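Local coordinates for protein pectate lyase (Paenibacillus sp. 0602, PDB 5GT5) that cleaves the galacturonan backbone of pectate and partly methylated pectin by endo-acting beta-elimination, probably with the help of calcium, at residues E234-I239 with A300-I304; V269-I273 with D293-A297; V168-A172 with S240-K244; T82-L86 with W203-Q207; Y288-M292 with L419-L423. The protein carries 1 engineered substitution. Residue numbers count along the deposited sequence, not the author numbering.

Interaction 1: E234-I239 with A300-I304; sequences EDIIAI and AQTRI
Residues 234-239 form regular alpha-helix, with A238 N bonded to E234 O at 3.0 Å and I239 N to D235 O at 2.9 Å. Beside them, 300-304 continues from helix 295-301 in a type I beta turn from Q301 to I304, in which I304 N reaches Q301 O at 3.0 Å; R303 N bonds A300 O at 3.0 Å. The backbones come closest at I239 and A300, whose CA atoms are 5.2 Å apart, and widen to 6.5 Å between the CA atoms of D235 and R303. At the tight end A300 CB packs on I239 CG1 (4.1 Å) and A238 CB (4.4 Å). I239 and I304 are both in the mt rotamer, and I239 CD1 meets I304 CG1 at 3.6 Å. At the wide end R303 runs out in an m,t,t conformation. Its NH1 gives D235 OD1 a 2.9 Å hydrogen bond within a salt bridge, while A238 CB lies over one guanidinium face, 3.4 Å from R303 NE. Water 1 makes a second link, donating to D235 OD2 and R303 O, both at 2.8 Å. The contact joins helix 233-241 to the C-terminal part of helix 295-301 and the turn that follows, away from the catalytic region. Apolar groups seal the buried side, while the ion pair and water bridge the more exposed one, using both carboxylate oxygens of D235.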
# COMPACT_ATOMS: atom_id res chain seq x y z
N GLU A 234 43.85 21.45 -2.94
CA GLU A 234 43.20 21.43 -1.66
C GLU A 234 41.84 22.13 -1.71
O GLU A 234 40.88 21.61 -1.15
CB GLU A 234 44.11 22.06 -0.60
CG GLU A 234 45.40 21.25 -0.36
CD GLU A 234 46.58 21.53 -1.38
OE1 GLU A 234 46.51 22.44 -2.27
OE2 GLU A 234 47.62 20.82 -1.25
N ASP A 235 41.75 23.26 -2.40
CA ASP A 235 40.48 23.97 -2.57
C ASP A 235 39.48 23.06 -3.24
O ASP A 235 38.32 23.00 -2.82
CB ASP A 235 40.65 25.20 -3.45
CG ASP A 235 41.35 26.36 -2.77
OD1 ASP A 235 41.39 26.46 -1.52
OD2 ASP A 235 41.86 27.20 -3.54
N ILE A 236 39.91 22.39 -4.30
CA ILE A 236 38.98 21.53 -5.05
C ILE A 236 38.52 20.33 -4.23
O ILE A 236 37.34 19.98 -4.24
CB ILE A 236 39.55 21.17 -6.43
CG1 ILE A 236 39.75 22.47 -7.26
CG2 ILE A 236 38.69 20.10 -7.16
CD1 ILE A 236 40.51 22.21 -8.55
N ILE A 237 39.42 19.74 -3.45
CA ILE A 237 38.99 18.68 -2.55
C ILE A 237 37.96 19.21 -1.53
O ILE A 237 36.93 18.56 -1.30
CB ILE A 237 40.22 18.12 -1.83
CG1 ILE A 237 41.05 17.29 -2.82
CG2 ILE A 237 39.83 17.29 -0.61
CD1 ILE A 237 42.46 17.02 -2.29
N ALA A 238 38.19 20.38 -0.95
CA ALA A 238 37.26 20.92 0.04
C ALA A 238 35.89 21.23 -0.56
O ALA A 238 34.86 20.94 0.06
CB ALA A 238 37.84 22.19 0.69
N ILE A 239 35.88 21.83 -1.75
CA ILE A 239 34.63 22.22 -2.39
C ILE A 239 33.86 20.96 -2.87
O ILE A 239 32.62 20.90 -2.84
CB ILE A 239 34.87 23.24 -3.54
CG1 ILE A 239 35.43 24.55 -2.96
CG2 ILE A 239 33.59 23.43 -4.38
CD1 ILE A 239 36.25 25.35 -3.95
N ALA A 300 33.82 25.98 2.77
CA ALA A 300 34.43 25.74 1.46
C ALA A 300 34.07 26.84 0.48
O ALA A 300 34.87 27.21 -0.37
CB ALA A 300 34.01 24.35 0.92
N GLN A 301 32.85 27.39 0.61
CA GLN A 301 32.42 28.48 -0.25
C GLN A 301 33.35 29.69 -0.16
O GLN A 301 33.52 30.39 -1.16
CB GLN A 301 30.98 28.88 0.11
CG GLN A 301 30.46 30.15 -0.59
CD GLN A 301 30.19 29.97 -2.07
OE1 GLN A 301 29.08 29.59 -2.47
NE2 GLN A 301 31.17 30.33 -2.91
N THR A 302 33.97 29.90 1.00
CA THR A 302 34.86 31.07 1.19
C THR A 302 36.09 30.99 0.28
O THR A 302 36.76 32.01 0.06
CB THR A 302 35.33 31.25 2.64
OG1 THR A 302 36.25 30.20 3.01
CG2 THR A 302 34.13 31.33 3.61
N ARG A 303 36.40 29.79 -0.23
CA ARG A 303 37.54 29.60 -1.13
C ARG A 303 37.24 30.07 -2.54
O ARG A 303 38.17 30.17 -3.36
CB ARG A 303 37.98 28.12 -1.14
CG ARG A 303 38.33 27.54 0.23
CD ARG A 303 38.45 26.03 0.12
NE ARG A 303 38.76 25.39 1.40
CZ ARG A 303 39.96 24.91 1.73
NH1 ARG A 303 40.98 24.99 0.89
NH2 ARG A 303 40.12 24.33 2.91
N ILE A 304 35.98 30.36 -2.86
CA ILE A 304 35.66 30.84 -4.20
C ILE A 304 35.23 32.30 -4.12
O ILE A 304 34.15 32.60 -3.65
CB ILE A 304 34.53 30.03 -4.90
CG1 ILE A 304 34.82 28.53 -4.86
CG2 ILE A 304 34.37 30.49 -6.35
CD1 ILE A 304 33.65 27.64 -5.40
O HOH W 1 40.91 29.81 -3.00

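Interaction 2: V269-I273 with D293-A297; sequences VYKDI and DATDA
D272 has the most surface covered here, and its backbone sits in the left-handed helical region (phi 58°, psi 47°), just where strand 262-271 ends. Its N donates to D293 O at 2.8 Å, while D293 N donates to Y270 O at 2.9 Å, so D293 brackets K271 in a parallel bridge (CA-CA 4.9 Å); the D272 and A294 CA atoms beyond it are 4.2 Å apart. K271 CA adds a CA-H...O contact to D293 O at 3.4 Å. D293, in the t rotamer, bends back as an Asx turn: its OD1 accepts from T295 N at 3.1 Å and from T295 OG1 at 2.6 Å. Such in-register parallel pairing joins successive coils of the right-handed parallel beta-helix, the fold of polysaccharide lyase family 1, and here the later coil leads directly into helix 295-301, with A294 at its N-cap. D272, chi1 m, reaches the first turn of that helix: OD1 accepts from A297 N at 3.1 Å and, weakly, from D296 N at 3.0 Å. D296, also chi1 m, brings its OD2 within 2.5 Å of D272 OD2. K271, extended through chi3 and turned at chi4 (-91°), closes the salt-bridge network, its NZ 3.3 Å from D296 OD2 and 3.4 Å from D272 OD2, both weak as hydrogen bonds. Y270 OH bonds H247, and its side chain is about 8 Å from that of R276, probably the catalytic arginine.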
# COMPACT_ATOMS: atom_id res chain seq x y z
N VAL A 269 20.59 12.98 10.23
CA VAL A 269 21.59 14.05 10.13
C VAL A 269 22.03 14.19 8.69
O VAL A 269 22.46 13.21 8.07
CB VAL A 269 22.83 13.77 11.02
CG1 VAL A 269 23.92 14.84 10.84
CG2 VAL A 269 22.42 13.66 12.48
N TYR A 270 21.89 15.40 8.14
CA TYR A 270 22.33 15.73 6.78
C TYR A 270 23.52 16.65 6.93
O TYR A 270 23.35 17.86 7.14
CB TYR A 270 21.20 16.43 5.99
CG TYR A 270 20.01 15.51 5.77
CD1 TYR A 270 19.98 14.63 4.70
CD2 TYR A 270 18.93 15.53 6.65
CE1 TYR A 270 18.92 13.74 4.52
CE2 TYR A 270 17.84 14.68 6.47
CZ TYR A 270 17.85 13.78 5.41
OH TYR A 270 16.78 12.93 5.24
N LYS A 271 24.73 16.08 6.90
CA LYS A 271 25.95 16.83 7.12
C LYS A 271 26.61 17.15 5.81
O LYS A 271 27.03 16.25 5.07
CB LYS A 271 26.89 16.02 8.01
CG LYS A 271 28.15 16.82 8.37
CD LYS A 271 29.11 16.00 9.25
CE LYS A 271 30.42 16.76 9.52
NZ LYS A 271 31.49 16.47 8.52
N ASP A 272 26.68 18.45 5.50
CA ASP A 272 27.31 18.92 4.27
C ASP A 272 26.64 18.31 3.05
O ASP A 272 27.30 17.84 2.11
CB ASP A 272 28.82 18.67 4.30
CG ASP A 272 29.47 19.36 5.48
OD1 ASP A 272 29.18 20.56 5.68
OD2 ASP A 272 30.25 18.69 6.21
N ILE A 273 25.30 18.34 3.08
CA ILE A 273 24.47 18.03 1.93
C ILE A 273 23.98 19.37 1.37
O ILE A 273 23.39 20.15 2.10
CB ILE A 273 23.27 17.13 2.35
CG1 ILE A 273 23.73 15.97 3.25
CG2 ILE A 273 22.48 16.71 1.13
CD1 ILE A 273 24.78 15.04 2.62
N ASP A 293 23.14 20.35 8.61
CA ASP A 293 24.33 21.06 9.08
C ASP A 293 25.32 21.13 7.94
O ASP A 293 26.03 20.15 7.65
CB ASP A 293 24.94 20.32 10.27
CG ASP A 293 26.09 21.06 10.87
OD1 ASP A 293 26.69 21.92 10.21
OD2 ASP A 293 26.41 20.77 12.04
N ALA A 294 25.39 22.30 7.31
CA ALA A 294 26.23 22.52 6.12
C ALA A 294 27.45 23.38 6.49
O ALA A 294 27.99 24.08 5.63
CB ALA A 294 25.41 23.20 4.99
N THR A 295 27.90 23.30 7.74
CA THR A 295 29.04 24.10 8.22
C THR A 295 30.27 24.02 7.32
O THR A 295 30.85 25.05 6.95
CB THR A 295 29.45 23.65 9.63
OG1 THR A 295 28.38 23.92 10.55
CG2 THR A 295 30.73 24.41 10.11
N ASP A 296 30.67 22.81 6.97
CA ASP A 296 31.88 22.64 6.16
C ASP A 296 31.69 23.09 4.73
O ASP A 296 32.60 23.65 4.10
CB ASP A 296 32.35 21.21 6.23
CG ASP A 296 32.42 20.68 7.64
OD1 ASP A 296 33.14 21.28 8.45
OD2 ASP A 296 31.72 19.68 7.95
N ALA A 297 30.50 22.89 4.18
CA ALA A 297 30.24 23.42 2.85
C ALA A 297 30.30 24.95 2.82
O ALA A 297 30.86 25.55 1.88
CB ALA A 297 28.89 22.93 2.36

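Interaction 3: V168-A172 with S240-K244; sequences VFNKA and SGSQK. Engineered in segment 168-172: V168 (natural residue Gly).
Strand 168-169 runs into a loop at N170-A172, and helix 233-241 unwinds through S240 and G241 into an extended run at S242 and Q243; the two meet with K171 CA 5.5 Å from Q243 CA. K171 has chi1 and chi3 in m and chi2 at -96°, which sends its amine to this region. There NZ donates to S240 O at 2.8 Å and S242 O at 2.9 Å, where the weakly bonded last part of the helix passes into loop, and to water 2 at 2.9 Å, while W136 offers a cation-pi contact. Q243, t then p, clamps the backbone of A172 at both ends: A172 N donates to Q243 OE1 at 2.9 Å, and Q243 NE2 donates to A172 O at 3.2 Å as well as to K245 O. Water 2 accepts from K244 N at 3.0 Å and can donate to Q243 OE1 at 2.8 Å. The other polar ends find partners elsewhere in the chain: N170 ND2 to F132 O and E131 OE2, S240 OG to I236 O, S242 OG to Q274. The A172 side chain is about 6 Å from those of D152 and D174, likely calcium ligands. V168, an engineered replacement for glycine, lies clear of 240-244. Its strand is held in the parallel beta-helix between strands 131-133 and 184-194, and V204 of helix 203-212 packs on both K171 and S240, so the contact ties the beta-helix body to helix 233-241.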
# COMPACT_ATOMS: atom_id res chain seq x y z
N VAL A 168 23.79 4.74 6.81
CA VAL A 168 24.73 5.83 6.57
C VAL A 168 25.04 5.91 5.08
O VAL A 168 25.28 4.88 4.45
CB VAL A 168 26.01 5.59 7.35
CG1 VAL A 168 27.09 6.65 7.01
CG2 VAL A 168 25.67 5.70 8.74
N PHE A 169 25.03 7.14 4.55
CA PHE A 169 25.27 7.38 3.13
C PHE A 169 26.39 8.39 3.01
O PHE A 169 26.39 9.41 3.70
CB PHE A 169 24.01 7.91 2.46
CG PHE A 169 22.83 6.98 2.55
CD1 PHE A 169 22.03 6.96 3.69
CD2 PHE A 169 22.56 6.11 1.52
CE1 PHE A 169 20.94 6.12 3.77
CE2 PHE A 169 21.47 5.24 1.59
CZ PHE A 169 20.66 5.25 2.72
N ASN A 170 27.34 8.09 2.12
CA ASN A 170 28.47 8.97 1.83
C ASN A 170 28.23 9.68 0.50
O ASN A 170 27.09 9.80 0.08
CB ASN A 170 29.75 8.13 1.82
CG ASN A 170 30.10 7.58 3.19
OD1 ASN A 170 30.79 8.25 3.98
ND2 ASN A 170 29.64 6.36 3.49
N LYS A 171 29.27 10.10 -0.21
CA LYS A 171 29.07 10.83 -1.46
C LYS A 171 28.47 9.93 -2.53
O LYS A 171 28.83 8.74 -2.64
CB LYS A 171 30.41 11.37 -1.97
CG LYS A 171 30.98 12.53 -1.19
CD LYS A 171 30.63 13.83 -1.83
CE LYS A 171 31.41 14.07 -3.15
NZ LYS A 171 30.76 15.29 -3.72
N ALA A 172 27.58 10.49 -3.33
CA ALA A 172 27.09 9.82 -4.52
C ALA A 172 27.15 10.77 -5.69
O ALA A 172 26.97 11.98 -5.54
CB ALA A 172 25.63 9.33 -4.32
N SER A 240 34.60 19.94 -3.29
CA SER A 240 33.99 18.68 -3.74
C SER A 240 33.58 17.80 -2.59
O SER A 240 32.93 16.80 -2.82
CB SER A 240 34.97 17.88 -4.60
OG SER A 240 35.38 18.59 -5.75
N GLY A 241 33.93 18.16 -1.36
CA GLY A 241 33.63 17.29 -0.22
C GLY A 241 32.16 17.16 0.09
O GLY A 241 31.71 16.08 0.48
N SER A 242 31.41 18.24 -0.03
CA SER A 242 29.97 18.17 0.25
C SER A 242 29.19 17.43 -0.84
O SER A 242 29.61 17.34 -1.99
CB SER A 242 29.39 19.58 0.46
OG SER A 242 29.75 20.45 -0.59
N GLN A 243 28.07 16.85 -0.42
CA GLN A 243 27.24 16.06 -1.35
C GLN A 243 26.28 16.98 -2.09
O GLN A 243 25.61 17.80 -1.48
CB GLN A 243 26.46 15.02 -0.52
CG GLN A 243 25.32 14.33 -1.27
CD GLN A 243 25.81 13.52 -2.46
OE1 GLN A 243 27.02 13.21 -2.56
NE2 GLN A 243 24.89 13.14 -3.35
N LYS A 244 26.22 16.88 -3.41
CA LYS A 244 25.42 17.86 -4.19
C LYS A 244 23.92 17.66 -4.04
O LYS A 244 23.18 18.63 -3.95
CB LYS A 244 25.82 17.78 -5.67
CG LYS A 244 25.15 18.79 -6.60
CD LYS A 244 25.60 20.19 -6.26
CE LYS A 244 27.03 20.45 -6.72
NZ LYS A 244 27.45 21.88 -6.49
O HOH W 2 28.03 14.83 -4.56

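Interaction 4: T82-L86 with W203-Q207; sequences THPVL and WVTRQ
T82 comes first, in the loop ahead of helix 84-89: its O accepts from Q207 NE2 at 3.1 Å, while T82 OG1 bonds W138 O and Q207 OE1 bonds W138 N. H83 is the N-cap residue, its CA 5.4 Å from Q207 CA. With chi1 at t, its ring slides between W203 and Q207, with Q207 CA over one face and the indole over the other. The stack is offset, the imidazole and six-membered ring centroids 3.7 Å apart and their planes at 13°. H83 ND1 accepts from V85 N at 3.1 Å, capping its own helix, and H83 NE2 donates to W203 O at 3.1 Å, a carbonyl that also takes Q207 N at 3.2 Å. P84 CD rests 3.8 Å from Q207 NE2. V85 CB then meets W203 CH2 at 3.6 Å, and L86 CG sits at the indole edge, 3.6 Å from W203 CZ2. W203, chi1 t, is anchored through NE1 to W136 O. The contact thus pins the start of helix 84-89 against the first turn of helix 203-212. Since ND1 accepts and NE2 donates, the bonding fits a neutral H83 protonated on NE2, serving as cap, stacking partner and cross-link at once.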
# COMPACT_ATOMS: atom_id res chain seq x y z
N THR A 82 36.03 8.35 -14.50
CA THR A 82 37.09 9.18 -13.88
C THR A 82 37.72 8.67 -12.59
O THR A 82 38.90 8.90 -12.36
CB THR A 82 36.59 10.62 -13.58
OG1 THR A 82 35.41 10.50 -12.77
CG2 THR A 82 36.29 11.40 -14.88
N HIS A 83 36.97 7.98 -11.73
CA HIS A 83 37.57 7.59 -10.46
C HIS A 83 38.50 6.39 -10.67
O HIS A 83 38.06 5.37 -11.21
CB HIS A 83 36.54 7.26 -9.37
CG HIS A 83 37.09 7.33 -7.99
ND1 HIS A 83 38.06 6.45 -7.52
CD2 HIS A 83 36.86 8.21 -6.99
CE1 HIS A 83 38.38 6.78 -6.28
NE2 HIS A 83 37.67 7.85 -5.94
N PRO A 84 39.77 6.52 -10.25
CA PRO A 84 40.70 5.41 -10.52
C PRO A 84 40.27 4.06 -9.93
O PRO A 84 40.52 3.02 -10.53
CB PRO A 84 42.01 5.91 -9.89
CG PRO A 84 41.62 6.94 -8.88
CD PRO A 84 40.40 7.62 -9.49
N VAL A 85 39.60 4.07 -8.78
CA VAL A 85 39.17 2.82 -8.16
C VAL A 85 38.01 2.25 -8.95
O VAL A 85 37.99 1.06 -9.26
CB VAL A 85 38.80 3.03 -6.69
CG1 VAL A 85 38.16 1.77 -6.11
CG2 VAL A 85 40.03 3.42 -5.87
N LEU A 86 37.02 3.08 -9.25
CA LEU A 86 35.81 2.61 -9.91
C LEU A 86 36.08 2.16 -11.34
O LEU A 86 35.36 1.29 -11.86
CB LEU A 86 34.71 3.68 -9.84
CG LEU A 86 34.29 4.09 -8.43
CD1 LEU A 86 33.15 5.11 -8.52
CD2 LEU A 86 33.82 2.87 -7.66
N TRP A 203 38.10 9.39 -0.14
CA TRP A 203 37.62 9.02 -1.48
C TRP A 203 37.74 10.15 -2.50
O TRP A 203 38.16 9.94 -3.65
CB TRP A 203 36.16 8.57 -1.37
CG TRP A 203 35.59 8.00 -2.65
CD1 TRP A 203 34.65 8.60 -3.46
CD2 TRP A 203 35.90 6.74 -3.26
NE1 TRP A 203 34.37 7.78 -4.53
CE2 TRP A 203 35.14 6.64 -4.44
CE3 TRP A 203 36.79 5.71 -2.93
CZ2 TRP A 203 35.19 5.53 -5.29
CZ3 TRP A 203 36.85 4.60 -3.77
CH2 TRP A 203 36.05 4.52 -4.93
N VAL A 204 37.36 11.34 -2.06
CA VAL A 204 37.48 12.52 -2.91
C VAL A 204 38.96 12.89 -3.15
O VAL A 204 39.34 13.21 -4.27
CB VAL A 204 36.70 13.71 -2.35
CG1 VAL A 204 37.03 14.99 -3.13
CG2 VAL A 204 35.21 13.43 -2.43
N THR A 205 39.79 12.78 -2.13
CA THR A 205 41.21 13.10 -2.32
C THR A 205 41.88 12.15 -3.31
O THR A 205 42.67 12.58 -4.15
CB THR A 205 41.92 13.07 -0.98
OG1 THR A 205 41.37 14.08 -0.14
CG2 THR A 205 43.45 13.31 -1.16
N ARG A 206 41.52 10.86 -3.24
CA ARG A 206 42.04 9.91 -4.22
C ARG A 206 41.63 10.27 -5.64
O ARG A 206 42.43 10.20 -6.56
CB ARG A 206 41.62 8.49 -3.90
CG ARG A 206 42.54 7.83 -2.88
CD ARG A 206 42.02 6.47 -2.44
NE ARG A 206 41.11 6.66 -1.33
CZ ARG A 206 40.27 5.73 -0.87
NH1 ARG A 206 40.23 4.53 -1.45
NH2 ARG A 206 39.46 6.02 0.15
N GLN A 207 40.39 10.73 -5.81
CA GLN A 207 39.98 11.17 -7.14
C GLN A 207 40.79 12.39 -7.60
O GLN A 207 41.25 12.45 -8.75
CB GLN A 207 38.48 11.53 -7.11
CG GLN A 207 37.94 12.24 -8.37
CD GLN A 207 37.87 11.30 -9.53
OE1 GLN A 207 36.82 10.71 -9.79
NE2 GLN A 207 39.00 11.11 -10.23

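Interaction 5: Y288-M292 with L419-L423; sequences YNIIM and LNARL
L419 opens the short helix 419-423, which packs against the outside of the beta-helix where N289, in the left-handed region (phi 51°, psi 47°), makes the sharp turn between strands 284-288 and 291-293. The CA of L419 lies 6.9 Å from that of N289, and the CA of N420 7.1 Å from that of I291. In its tp rotamer L419 brings CD2 to within 3.4 Å of N289 C, 3.6 Å of I290 O and 4.0 Å of I291 CG1, with CD1 3.8 Å from N289 CB. At N420 both CA and OD1 touch I291 CD1 at 3.5 Å. One helical turn after L419, whose O takes L423 N at 2.9 Å, L423 (mt) sets CD1 3.8 Å from I291 CD1 and 3.9 Å from N289 O; it also touches W190, H267 and V269. I291, mt, therefore plugs in among L419, N420 and L423. Contact here is by van der Waals packing, and the polar N289 side chain fits beside leucine because D414 N and K338 O engage its amide.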
# COMPACT_ATOMS: atom_id res chain seq x y z
N TYR A 288 10.70 15.72 10.60
CA TYR A 288 10.73 16.16 11.99
C TYR A 288 12.00 15.72 12.67
O TYR A 288 12.54 14.65 12.39
CB TYR A 288 9.48 15.74 12.77
CG TYR A 288 9.29 14.25 13.08
CD1 TYR A 288 8.63 13.40 12.19
CD2 TYR A 288 9.72 13.70 14.32
CE1 TYR A 288 8.38 12.07 12.51
CE2 TYR A 288 9.48 12.36 14.64
CZ TYR A 288 8.84 11.56 13.72
OH TYR A 288 8.60 10.24 14.02
N ASN A 289 12.51 16.56 13.58
CA ASN A 289 13.73 16.22 14.32
C ASN A 289 14.85 15.79 13.39
O ASN A 289 15.51 14.78 13.62
CB ASN A 289 13.47 15.10 15.35
CG ASN A 289 12.59 15.53 16.53
OD1 ASN A 289 11.96 14.66 17.15
ND2 ASN A 289 12.56 16.82 16.87
N ILE A 290 15.05 16.57 12.32
CA ILE A 290 16.23 16.35 11.47
C ILE A 290 17.22 17.48 11.66
O ILE A 290 16.87 18.53 12.22
CB ILE A 290 15.89 16.18 9.95
CG1 ILE A 290 15.30 17.46 9.33
CG2 ILE A 290 14.94 14.95 9.77
CD1 ILE A 290 15.34 17.43 7.79
N ILE A 291 18.47 17.26 11.24
CA ILE A 291 19.53 18.26 11.27
C ILE A 291 20.05 18.47 9.87
O ILE A 291 20.39 17.48 9.19
CB ILE A 291 20.69 17.81 12.16
CG1 ILE A 291 20.19 17.64 13.60
CG2 ILE A 291 21.83 18.83 12.12
CD1 ILE A 291 21.25 17.11 14.52
N MET A 292 20.08 19.72 9.40
CA MET A 292 20.77 20.04 8.15
C MET A 292 21.94 20.91 8.59
O MET A 292 21.74 22.07 8.94
CB MET A 292 19.90 20.87 7.20
CG MET A 292 18.52 20.27 6.88
SD MET A 292 17.63 21.48 5.85
CE MET A 292 15.94 20.91 6.02
N LEU A 419 18.80 18.15 20.09
CA LEU A 419 18.76 17.19 18.99
C LEU A 419 20.15 16.89 18.43
O LEU A 419 20.46 15.75 18.10
CB LEU A 419 17.86 17.74 17.88
CG LEU A 419 17.57 16.78 16.72
CD1 LEU A 419 16.78 15.61 17.20
CD2 LEU A 419 16.79 17.48 15.62
N ASN A 420 21.00 17.91 18.31
CA ASN A 420 22.34 17.66 17.81
C ASN A 420 23.12 16.71 18.69
O ASN A 420 23.78 15.78 18.20
CB ASN A 420 23.14 18.95 17.64
CG ASN A 420 24.34 18.75 16.74
OD1 ASN A 420 24.21 18.79 15.51
ND2 ASN A 420 25.51 18.53 17.34
N ALA A 421 23.02 16.91 20.00
CA ALA A 421 23.68 16.02 20.95
C ALA A 421 23.15 14.59 20.82
O ALA A 421 23.93 13.63 20.82
CB ALA A 421 23.51 16.52 22.37
N ARG A 422 21.83 14.45 20.70
CA ARG A 422 21.22 13.12 20.60
C ARG A 422 21.63 12.38 19.33
O ARG A 422 21.97 11.19 19.38
CB ARG A 422 19.69 13.21 20.68
CG ARG A 422 18.98 11.83 20.51
CD ARG A 422 19.26 10.95 21.73
NE ARG A 422 18.72 9.59 21.61
CZ ARG A 422 19.33 8.59 20.99
NH1 ARG A 422 20.50 8.78 20.40
NH2 ARG A 422 18.75 7.39 20.96
N LEU A 423 21.58 13.06 18.19
CA LEU A 423 21.83 12.39 16.93
C LEU A 423 23.29 12.13 16.62
O LEU A 423 23.59 11.25 15.83
CB LEU A 423 21.21 13.17 15.78
CG LEU A 423 19.69 13.35 15.81
CD1 LEU A 423 19.25 13.90 14.48
CD2 LEU A 423 18.91 12.05 16.15

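How the interactions relate
Interactions 2, 3 and 5 all reach the large sheet of the parallel beta-helix, whereas 1 and 4 lie among helices beside it. Along the chain the contacts open in the order 4, 3, 1, 2, 5; 4 crosses 3, 3 crosses 1, and 5 crosses both 1 and 2. Helix 233-241 serves 1 and 3, and helix 295-301 serves 1 and 2. A probable hydrogen bond from Q243 N to D272 O links interactions 2 and 3. Interactions 2 and 5 share neighbouring strands 262-271 and 291-293. V204 joins 4 to 3. The centres of interactions 4 and 5 are about 31 Å apart, so the contacts run from the flanking helices across the beta-helix, and interaction 3 lies closest to the probable calcium site.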